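Local coordinates for uncharacterized protein (Bacteroides caccae, PDB 4L7A) that is of unknown function but is probably a zinc-dependent metallo-peptidase, at residues 180-184 against 220-225. Coordinates in Å, arbitrary orientation, origin at the centre of the assembly. Numbering follows the deposited sequence.
Sequences EVAPL and LAGEKG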
loop_
_atom_site.group_PDB
_atom_site.type_symbol
_atom_site.label_atom_id
_atom_site.label_comp_id
_atom_site.label_asym_id
_atom_site.label_seq_id
_atom_site.Cartn_x
_atom_site.Cartn_y
_atom_site.Cartn_z
ATOM N N GLU A 180 6.817 21.514 -9.319
ATOM C CA GLU A 180 7.435 22.333 -8.290
ATOM C C GLU A 180 8.208 21.554 -7.222
ATOM O O GLU A 180 9.234 22.035 -6.787
ATOM C CB GLU A 180 6.395 23.215 -7.590
ATOM C CG GLU A 180 6.991 24.188 -6.551
ATOM C CD GLU A 180 5.936 25.132 -5.909
ATOM O OE1 GLU A 180 4.782 25.165 -6.399
ATOM O OE2 GLU A 180 6.293 25.849 -4.932
ATOM N N VAL A 181 7.721 20.391 -6.756
ATOM C CA VAL A 181 8.377 19.767 -5.600
ATOM C C VAL A 181 9.558 18.835 -5.933
ATOM O O VAL A 181 10.447 18.602 -5.121
ATOM C CB VAL A 181 7.381 19.067 -4.671
ATOM C CG1 VAL A 181 6.352 20.099 -4.186
ATOM C CG2 VAL A 181 6.729 17.858 -5.339
ATOM N N ALA A 182 9.541 18.289 -7.123
ATOM C CA ALA A 182 10.549 17.354 -7.546
ATOM C C ALA A 182 11.904 18.019 -7.572
ATOM O O ALA A 182 12.842 17.425 -7.108
ATOM C CB ALA A 182 10.168 16.763 -8.885
ATOM N N PRO A 183 12.012 19.275 -8.089
ATOM C CA PRO A 183 13.324 19.950 -8.066
ATOM C C PRO A 183 13.876 20.186 -6.674
ATOM O O PRO A 183 15.077 20.433 -6.539
ATOM C CB PRO A 183 13.061 21.299 -8.774
ATOM C CG PRO A 183 11.987 21.029 -9.695
ATOM C CD PRO A 183 11.077 20.032 -8.926
ATOM N N LEU A 184 13.015 20.097 -5.667
ATOM C CA LEU A 184 13.433 20.233 -4.265
ATOM C C LEU A 184 13.715 18.873 -3.626
ATOM O O LEU A 184 14.029 18.803 -2.442
ATOM C CB LEU A 184 12.348 20.951 -3.427
ATOM C CG LEU A 184 11.763 22.214 -4.023
ATOM C CD1 LEU A 184 10.601 22.689 -3.166
ATOM C CD2 LEU A 184 12.787 23.339 -4.182
ATOM N N LEU A 220 11.630 15.414 -13.929
ATOM C CA LEU A 220 11.049 16.656 -13.418
ATOM C C LEU A 220 11.919 17.206 -12.309
ATOM O O LEU A 220 11.957 18.404 -12.083
ATOM C CB LEU A 220 9.648 16.455 -12.886
ATOM C CG LEU A 220 8.561 16.134 -13.895
ATOM C CD1 LEU A 220 7.282 15.670 -13.237
ATOM C CD2 LEU A 220 8.288 17.356 -14.786
ATOM N N ALA A 221 12.648 16.348 -11.630
ATOM C CA ALA A 221 13.556 16.839 -10.591
ATOM C C ALA A 221 14.755 17.633 -11.127
ATOM O O ALA A 221 15.254 18.563 -10.444
ATOM C CB ALA A 221 14.021 15.692 -9.728
ATOM N N GLY A 222 15.222 17.313 -12.344
ATOM C CA GLY A 222 16.309 18.119 -13.006
ATOM C C GLY A 222 17.613 18.004 -12.200
ATOM O O GLY A 222 17.719 17.224 -11.264
ATOM N N GLU A 223 18.586 18.809 -12.554
ATOM C CA GLU A 223 19.905 18.768 -11.976
ATOM C C GLU A 223 19.938 19.014 -10.504
ATOM O O GLU A 223 20.815 18.505 -9.861
ATOM C CB GLU A 223 20.796 19.843 -12.606
ATOM C CG GLU A 223 21.233 19.564 -14.004
ATOM C CD GLU A 223 22.134 20.704 -14.504
ATOM O OE1 GLU A 223 21.611 21.802 -14.796
ATOM O OE2 GLU A 223 23.363 20.510 -14.550
ATOM N N LYS A 224 19.049 19.844 -9.974
ATOM C CA LYS A 224 19.022 20.080 -8.502
ATOM C C LYS A 224 18.392 18.986 -7.725
ATOM O O LYS A 224 18.862 18.632 -6.686
ATOM C CB LYS A 224 18.188 21.323 -8.129
ATOM C CG LYS A 224 18.763 22.580 -8.647
ATOM C CD LYS A 224 20.139 22.779 -8.065
ATOM C CE LYS A 224 20.748 24.085 -8.557
ATOM N NZ LYS A 224 22.064 24.174 -7.951
ATOM N N GLY A 225 17.264 18.499 -8.195
ATOM C CA GLY A 225 16.499 17.539 -7.404
ATOM C C GLY A 225 16.946 16.085 -7.489
ATOM O O GLY A 225 16.762 15.324 -6.541
#
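Close backbone packing joins the C-terminal end of helix 178-181 to the kink in the long helix 211-244; the centre of the contact lies about 25 Å from the centre of the chain. Pro183 and Ala221 come within 4.0 Å CA to CA, a closeness owed to the small Ala182, Ala221 and Gly225 and the compact ring of Pro183. Ala182 directs its methyl at the helix, with its CB 4.0 Å from Leu220 CB and 4.1 Å from Ala221 CB, while its carbonyl O lies 3.4 Å from Ala221 CB. Pro183 brings its ring CG to 3.5 Å from Leu220 O and, as an imino acid, has no amide hydrogen needing a partner; a CA-H...O contact runs from Pro183 CA to Ala221 O at 3.4 Å. That same Ala221 O also accepts the helical hydrogen bond from Gly225 N (3.0 Å). This is plain helix-to-helix packing within the putative metallo-peptidase family region. At the kink, Gly222 has a phi of 65°, which favours glycine; Glu223 N and Lys224 N lack bonds to the preceding turn. Glycine suits position 225 because a CB there would clash with Ala182 O, whereas the bare Gly225 CA approaches Pro183 O to 3.3 Å. Lys224 contributes its CB, 3.6 Å from Pro183 O, while its charged end leads away.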